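Local coordinates for protein probable polysaccharide deacetylase pdaA (Bacillus subtilis, PDB 1NY1) that removes the acetyl group from N-acetylmuramic acid in spore-cortex peptidoglycan, leading to muramic delta-lactam, and is required for germination, at residues H79-K82 / L87-R90; S122-V127 / L157-V162; T214-K217 / T222-S225. All coordinates share one frame; numbering follows the deposited sequence.

Contact 1 (H79-K82 / L87-R90); sequences HFVK and LIKR
Ile88 pushes its CD1 methyl into the angle between Phe80 and Val81. The methyl meets the edge of the Phe80 ring, close to the ring plane, and lies 3.9 Å from both CD2 and CE2 of Phe80. It therefore lies beside the CD2-CE2 bond, outside the ring, and not above a face. The same methyl is 4.0 Å from CG2 of Val81. Two torsions put it there. CG1 of Ile88 stands beside the backbone N, and chi2 of -61° folds CD1 back instead of letting the chain run out extended. CG1 itself comes to 4.0 Å from the CA of Val81, where the two helix backbones are nearest. Phe80 slides past Ile88 in the opposite direction, with CG opposite the backbone N (chi1 -173°). This carries the ring to the second helix although its CB does not point there. At the CZ corner the Phe80 ring touches CD1 of Leu87 at 4.0 Å, and these two side chains cross at about a right angle. Helix 113-131 and strand 73-76 pack on Val81 and Ile88, while helix 58-67 meets Leu87. The four touching residues are buried, and no hydrogen bond or charge pair joins the two segments. The short helices 78-83 and 85-93 are thus held here by shape and apolar burial, with the branched side chain of Ile88 fitted against its two partners.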
loop_
_atom_site.group_PDB
_atom_site.type_symbol
_atom_site.label_atom_id
_atom_site.label_comp_id
_atom_site.label_asym_id
_atom_site.label_seq_id
_atom_site.Cartn_x
_atom_site.Cartn_y
_atom_site.Cartn_z
ATOM N N HIS A 79 16.037 -1.384 -1.372
ATOM C CA HIS A 79 16.589 -1.138 -2.698
ATOM C C HIS A 79 16.019 0.108 -3.361
ATOM O O HIS A 79 16.760 0.904 -3.937
ATOM C CB HIS A 79 16.347 -2.330 -3.624
ATOM C CG HIS A 79 16.735 -2.059 -5.046
ATOM N ND1 HIS A 79 18.048 -1.932 -5.448
ATOM C CD2 HIS A 79 15.981 -1.816 -6.144
ATOM C CE1 HIS A 79 18.086 -1.620 -6.730
ATOM N NE2 HIS A 79 16.846 -1.542 -7.177
ATOM N N PHE A 80 14.701 0.263 -3.300
ATOM C CA PHE A 80 14.058 1.416 -3.913
ATOM C C PHE A 80 14.582 2.716 -3.315
ATOM O O PHE A 80 14.905 3.663 -4.037
ATOM C CB PHE A 80 12.541 1.355 -3.725
ATOM C CG PHE A 80 11.806 2.428 -4.468
ATOM C CD1 PHE A 80 11.562 2.302 -5.831
ATOM C CD2 PHE A 80 11.412 3.592 -3.821
ATOM C CE1 PHE A 80 10.937 3.324 -6.543
ATOM C CE2 PHE A 80 10.787 4.622 -4.521
ATOM C CZ PHE A 80 10.550 4.487 -5.886
ATOM N N VAL A 81 14.657 2.760 -1.989
ATOM C CA VAL A 81 15.139 3.947 -1.294
ATOM C C VAL A 81 16.579 4.273 -1.688
ATOM O O VAL A 81 16.898 5.417 -2.000
ATOM C CB VAL A 81 15.049 3.763 0.243
ATOM C CG1 VAL A 81 15.665 4.961 0.950
ATOM C CG2 VAL A 81 13.592 3.611 0.660
ATOM N N LYS A 82 17.440 3.264 -1.682
ATOM C CA LYS A 82 18.841 3.453 -2.036
ATOM C C LYS A 82 19.019 3.804 -3.516
ATOM O O LYS A 82 19.896 4.588 -3.877
ATOM C CB LYS A 82 19.634 2.183 -1.718
ATOM C CG LYS A 82 19.517 1.707 -0.267
ATOM C CD LYS A 82 20.493 2.413 0.663
ATOM C CE LYS A 82 21.923 1.919 0.441
ATOM N NZ LYS A 82 22.898 2.600 1.346
ATOM N N LEU A 87 13.278 10.445 -5.711
ATOM C CA LEU A 87 11.852 10.139 -5.701
ATOM C C LEU A 87 11.327 10.104 -4.269
ATOM O O LEU A 87 10.235 10.591 -3.987
ATOM C CB LEU A 87 11.577 8.800 -6.387
ATOM C CG LEU A 87 11.684 8.800 -7.914
ATOM C CD1 LEU A 87 11.508 7.385 -8.438
ATOM C CD2 LEU A 87 10.627 9.721 -8.506
ATOM N N ILE A 88 12.111 9.524 -3.367
ATOM C CA ILE A 88 11.719 9.446 -1.966
ATOM C C ILE A 88 11.533 10.862 -1.439
ATOM O O ILE A 88 10.602 11.142 -0.684
ATOM C CB ILE A 88 12.805 8.753 -1.113
ATOM C CG1 ILE A 88 12.875 7.261 -1.462
ATOM C CG2 ILE A 88 12.526 8.984 0.369
ATOM C CD1 ILE A 88 11.583 6.489 -1.190
ATOM N N LYS A 89 12.433 11.749 -1.847
ATOM C CA LYS A 89 12.380 13.141 -1.421
ATOM C C LYS A 89 11.102 13.794 -1.955
ATOM O O LYS A 89 10.455 14.576 -1.253
ATOM C CB LYS A 89 13.616 13.890 -1.934
ATOM C CG LYS A 89 13.884 15.219 -1.235
ATOM C CD LYS A 89 15.021 15.106 -0.216
ATOM C CE LYS A 89 16.370 14.881 -0.901
ATOM N NZ LYS A 89 17.500 14.814 0.075
ATOM N N ARG A 90 10.733 13.472 -3.194
ATOM C CA ARG A 90 9.517 14.033 -3.780
ATOM C C ARG A 90 8.288 13.579 -3.008
ATOM O O ARG A 90 7.394 14.373 -2.720
ATOM C CB ARG A 90 9.340 13.609 -5.239
ATOM C CG ARG A 90 10.096 14.434 -6.256
ATOM C CD ARG A 90 9.485 14.235 -7.636
ATOM N NE ARG A 90 8.124 14.767 -7.720
ATOM C CZ ARG A 90 7.341 14.649 -8.789
ATOM N NH1 ARG A 90 7.779 14.014 -9.868
ATOM N NH2 ARG A 90 6.118 15.166 -8.786
#

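Contact 2 (S122-V127 / L157-V162); sequences SVNEEV and LGYQTV
Asn124 and Tyr159 both set CG beside the backbone N and opposite the carbonyl carbon. From there the two side chains come from opposite directions, the phenol hydroxyl meeting the amide oxygen. The hydroxyl OH of Tyr159 donates a short hydrogen bond of 2.7 Å to OD1 of Asn124. The angle at the acceptor, C=O...donor, is 136°. The hydroxyl lies 36° out of the amide plane, so it does not approach along a lone pair. The amide and the phenol ring are still only 20° apart in tilt, and OD1 sits at the edge of the ring, near its plane. This bond is the single direct contact between the segments. The backbones stay far apart, with 11.9 Å between the CA atoms of Asn124 and Tyr159, so the long phenol does the bridging. Asn100 ND2 of strand 97-100 makes a further, weak hydrogen bond with the same OH. Asn100 directly precedes His101, assigned as a ligand of a divalent metal cation. Just before the tyrosine, Gly158 ends helix 148-156 in a Schellman motif, its positive phi turning the chain into strand 160-161. The pairing is a polar tie between a helix and a helix-to-strand turn within the NodB homology domain, the alpha/beta catalytic fold of the polysaccharide deacetylase family.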
loop_
_atom_site.group_PDB
_atom_site.type_symbol
_atom_site.label_atom_id
_atom_site.label_comp_id
_atom_site.label_asym_id
_atom_site.label_seq_id
_atom_site.Cartn_x
_atom_site.Cartn_y
_atom_site.Cartn_z
ATOM N N SER A 122 15.993 -0.338 9.237
ATOM C CA SER A 122 16.926 0.052 8.191
ATOM C C SER A 122 16.261 0.902 7.107
ATOM O O SER A 122 16.877 1.826 6.574
ATOM C CB SER A 122 17.590 -1.188 7.577
ATOM O OG SER A 122 16.633 -2.104 7.070
ATOM N N VAL A 123 15.006 0.607 6.784
ATOM C CA VAL A 123 14.302 1.387 5.769
ATOM C C VAL A 123 14.073 2.810 6.279
ATOM O O VAL A 123 14.379 3.779 5.586
ATOM C CB VAL A 123 12.941 0.744 5.395
ATOM C CG1 VAL A 123 12.192 1.637 4.402
ATOM C CG2 VAL A 123 13.172 -0.625 4.779
ATOM N N ASN A 124 13.551 2.928 7.497
ATOM C CA ASN A 124 13.293 4.239 8.094
ATOM C C ASN A 124 14.592 5.029 8.220
ATOM O O ASN A 124 14.625 6.235 7.968
ATOM C CB ASN A 124 12.653 4.072 9.474
ATOM C CG ASN A 124 11.261 3.483 9.399
ATOM O OD1 ASN A 124 10.753 2.932 10.377
ATOM N ND2 ASN A 124 10.628 3.605 8.236
ATOM N N GLU A 125 15.659 4.334 8.608
ATOM C CA GLU A 125 16.976 4.945 8.764
ATOM C C GLU A 125 17.389 5.641 7.466
ATOM O O GLU A 125 17.752 6.817 7.473
ATOM C CB GLU A 125 18.008 3.870 9.143
ATOM C CG GLU A 125 19.475 4.318 9.122
ATOM C CD GLU A 125 19.963 4.904 10.441
ATOM O OE1 GLU A 125 19.167 5.020 11.395
ATOM O OE2 GLU A 125 21.160 5.249 10.520
ATOM N N GLU A 126 17.319 4.912 6.354
ATOM C CA GLU A 126 17.695 5.455 5.052
ATOM C C GLU A 126 16.740 6.556 4.592
ATOM O O GLU A 126 17.167 7.562 4.016
ATOM C CB GLU A 126 17.743 4.333 4.011
ATOM C CG GLU A 126 18.348 4.758 2.684
ATOM C CD GLU A 126 19.787 5.218 2.817
ATOM O OE1 GLU A 126 20.219 6.045 1.986
ATOM O OE2 GLU A 126 20.483 4.746 3.742
ATOM N N VAL A 127 15.448 6.366 4.832
ATOM C CA VAL A 127 14.466 7.375 4.450
ATOM C C VAL A 127 14.766 8.673 5.205
ATOM O O VAL A 127 14.733 9.756 4.623
ATOM C CB VAL A 127 13.021 6.915 4.776
ATOM C CG1 VAL A 127 12.033 8.056 4.526
ATOM C CG2 VAL A 127 12.654 5.717 3.917
ATOM N N LEU A 157 6.640 -3.668 17.686
ATOM C CA LEU A 157 7.595 -2.678 17.210
ATOM C C LEU A 157 6.915 -1.359 16.847
ATOM O O LEU A 157 7.560 -0.436 16.347
ATOM C CB LEU A 157 8.347 -3.219 15.993
ATOM C CG LEU A 157 9.233 -4.440 16.251
ATOM C CD1 LEU A 157 9.874 -4.891 14.952
ATOM C CD2 LEU A 157 10.298 -4.087 17.273
ATOM N N GLY A 158 5.610 -1.286 17.092
ATOM C CA GLY A 158 4.857 -0.078 16.806
ATOM C C GLY A 158 4.345 0.047 15.386
ATOM O O GLY A 158 3.893 1.118 14.978
ATOM N N TYR A 159 4.399 -1.043 14.630
ATOM C CA TYR A 159 3.940 -1.018 13.248
ATOM C C TYR A 159 2.487 -1.398 13.047
ATOM O O TYR A 159 1.962 -2.319 13.677
ATOM C CB TYR A 159 4.814 -1.926 12.380
ATOM C CG TYR A 159 6.120 -1.298 11.977
ATOM C CD1 TYR A 159 6.189 -0.443 10.872
ATOM C CD2 TYR A 159 7.285 -1.531 12.708
ATOM C CE1 TYR A 159 7.386 0.163 10.508
ATOM C CE2 TYR A 159 8.488 -0.923 12.350
ATOM C CZ TYR A 159 8.533 -0.081 11.254
ATOM O OH TYR A 159 9.718 0.527 10.897
ATOM N N GLN A 160 1.850 -0.659 12.154
ATOM C CA GLN A 160 0.469 -0.892 11.793
ATOM C C GLN A 160 0.576 -1.616 10.455
ATOM O O GLN A 160 1.151 -1.080 9.509
ATOM C CB GLN A 160 -0.246 0.443 11.598
ATOM C CG GLN A 160 -1.739 0.319 11.505
ATOM C CD GLN A 160 -2.371 0.079 12.854
ATOM O OE1 GLN A 160 -3.496 -0.400 12.943
ATOM N NE2 GLN A 160 -1.651 0.423 13.918
ATOM N N THR A 161 0.055 -2.836 10.375
ATOM C CA THR A 161 0.127 -3.583 9.126
ATOM C C THR A 161 -1.053 -3.224 8.234
ATOM O O THR A 161 -2.207 -3.300 8.653
ATOM C CB THR A 161 0.168 -5.103 9.389
ATOM O OG1 THR A 161 1.392 -5.426 10.056
ATOM C CG2 THR A 161 0.095 -5.886 8.079
ATOM N N VAL A 162 -0.748 -2.829 7.001
ATOM C CA VAL A 162 -1.764 -2.414 6.045
ATOM C C VAL A 162 -1.859 -3.367 4.856
ATOM O O VAL A 162 -0.896 -3.531 4.104
ATOM C CB VAL A 162 -1.448 -0.992 5.513
ATOM C CG1 VAL A 162 -2.554 -0.514 4.592
ATOM C CG2 VAL A 162 -1.255 -0.028 6.679
#

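Contact 3 (T214-K217 / T222-S225); sequences TDLK and TFKS
Lys217, whose NZ is hydrogen-bonded to the carbonyl O of His68, uses the aliphatic start of its chain to touch Phe223. CG of Lys217 lies at the edge of the phenyl ring, in its plane, 3.9 Å from CE2 of Phe223. Beyond CG the lysine is extended, with chi2 of -171°, so the ammonium is carried well past the ring and no cation-pi pairing is made. Leu216 meets the neighbouring corner of the ring. Its CB and CD1 are each 3.8 Å from CZ of Phe223, and the two side chains cross at about a right angle. Both Leu216 atoms close on one ring carbon, so the end of the phenyl rests against the leucine, with the lysine CG at the adjoining edge. Phe223 reaches them because its CG stands beside the backbone N, with chi1 of -69°, and its CB already points to the helix. The backbones are close at the turn, with the CA atoms of Lys217 and Thr222 6.2 Å apart. No hydrogen bond crosses between the segments. Leu216 is buried, while the lysine and the phenylalanine keep some exposure. Replacing Phe223 by an alanine would probably open a gap beside Leu216 and leave CG of Lys217 without the ring edge it rests on. In the fold, the contact packs the last turns of helix 205-219 onto the strand that follows it, 222-224. That strand pairs in parallel with strand 44-51, whose Ile45 touches both Leu216 and Phe223. Leu47 of the same strand and Val70 of a loop also meet the phenyl. Just after the strand, Ser225 is the N-cap of helix 226-234, so the contact lies where helix, strand and next helix follow in quick succession.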
loop_
_atom_site.group_PDB
_atom_site.type_symbol
_atom_site.label_atom_id
_atom_site.label_comp_id
_atom_site.label_asym_id
_atom_site.label_seq_id
_atom_site.Cartn_x
_atom_site.Cartn_y
_atom_site.Cartn_z
ATOM N N THR A 214 -9.999 10.723 -12.086
ATOM C CA THR A 214 -10.939 11.651 -12.692
ATOM C C THR A 214 -12.350 11.061 -12.695
ATOM O O THR A 214 -13.279 11.665 -12.161
ATOM C CB THR A 214 -10.532 12.004 -14.138
ATOM O OG1 THR A 214 -9.223 12.584 -14.137
ATOM C CG2 THR A 214 -11.514 13.004 -14.739
ATOM N N ASP A 215 -12.511 9.874 -13.271
ATOM C CA ASP A 215 -13.830 9.245 -13.338
ATOM C C ASP A 215 -14.409 8.809 -11.994
ATOM O O ASP A 215 -15.626 8.864 -11.795
ATOM C CB ASP A 215 -13.810 8.060 -14.305
ATOM C CG ASP A 215 -13.588 8.491 -15.740
ATOM O OD1 ASP A 215 -14.254 9.456 -16.186
ATOM O OD2 ASP A 215 -12.753 7.865 -16.429
ATOM N N LEU A 216 -13.556 8.366 -11.073
ATOM C CA LEU A 216 -14.042 7.949 -9.762
ATOM C C LEU A 216 -14.538 9.169 -8.988
ATOM O O LEU A 216 -15.540 9.095 -8.273
ATOM C CB LEU A 216 -12.937 7.212 -8.991
ATOM C CG LEU A 216 -12.734 5.764 -9.455
ATOM C CD1 LEU A 216 -11.453 5.185 -8.870
ATOM C CD2 LEU A 216 -13.934 4.930 -9.030
ATOM N N LYS A 217 -13.848 10.297 -9.139
ATOM C CA LYS A 217 -14.269 11.516 -8.459
ATOM C C LYS A 217 -15.637 11.936 -8.992
ATOM O O LYS A 217 -16.523 12.312 -8.221
ATOM C CB LYS A 217 -13.271 12.653 -8.692
ATOM C CG LYS A 217 -12.070 12.639 -7.755
ATOM C CD LYS A 217 -11.267 13.912 -7.910
ATOM C CE LYS A 217 -10.139 13.993 -6.903
ATOM N NZ LYS A 217 -9.376 15.276 -7.021
ATOM N N THR A 222 -14.276 10.081 -2.935
ATOM C CA THR A 222 -13.301 10.996 -2.350
ATOM C C THR A 222 -12.085 10.133 -2.013
ATOM O O THR A 222 -12.239 9.010 -1.534
ATOM C CB THR A 222 -13.833 11.642 -1.047
ATOM O OG1 THR A 222 -14.869 12.580 -1.366
ATOM C CG2 THR A 222 -12.714 12.364 -0.303
ATOM N N PHE A 223 -10.890 10.653 -2.275
ATOM C CA PHE A 223 -9.650 9.930 -1.995
ATOM C C PHE A 223 -8.991 10.451 -0.726
ATOM O O PHE A 223 -8.713 11.644 -0.611
ATOM C CB PHE A 223 -8.678 10.077 -3.169
ATOM C CG PHE A 223 -9.120 9.360 -4.408
ATOM C CD1 PHE A 223 -8.763 8.029 -4.622
ATOM C CD2 PHE A 223 -9.933 9.997 -5.342
ATOM C CE1 PHE A 223 -9.209 7.346 -5.751
ATOM C CE2 PHE A 223 -10.385 9.322 -6.473
ATOM C CZ PHE A 223 -10.024 7.991 -6.679
ATOM N N LYS A 224 -8.748 9.558 0.226
ATOM C CA LYS A 224 -8.110 9.941 1.482
ATOM C C LYS A 224 -6.845 9.110 1.684
ATOM O O LYS A 224 -6.627 8.124 0.985
ATOM C CB LYS A 224 -9.075 9.734 2.652
ATOM C CG LYS A 224 -10.306 10.635 2.601
ATOM C CD LYS A 224 -11.189 10.435 3.824
ATOM C CE LYS A 224 -12.404 11.360 3.797
ATOM N NZ LYS A 224 -13.306 11.120 4.957
ATOM N N SER A 225 -6.017 9.511 2.642
ATOM C CA SER A 225 -4.768 8.807 2.910
ATOM C C SER A 225 -4.908 7.806 4.042
ATOM O O SER A 225 -5.914 7.783 4.745
ATOM C CB SER A 225 -3.681 9.813 3.282
ATOM O OG SER A 225 -3.938 10.329 4.581
#

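Contact 1 is wholly buried, whereas contacts 2 and 3 are only partly so. Contacts 1 and 2 adjoin: Val81 packs on Glu126 and Val127, so helix 78-83 packs against helix 113-131. Contact 3 is separate, touching neither, and lies across the chain's centre from contact 2. Contacts 1 and 3 each close a short link, between two helices and between a helix and a strand, and both rely on apolar packing round a phenylalanine. Contact 2 joins segments much farther apart in sequence through one polar bond and buries the least surface. All three fall in the NodB homology range.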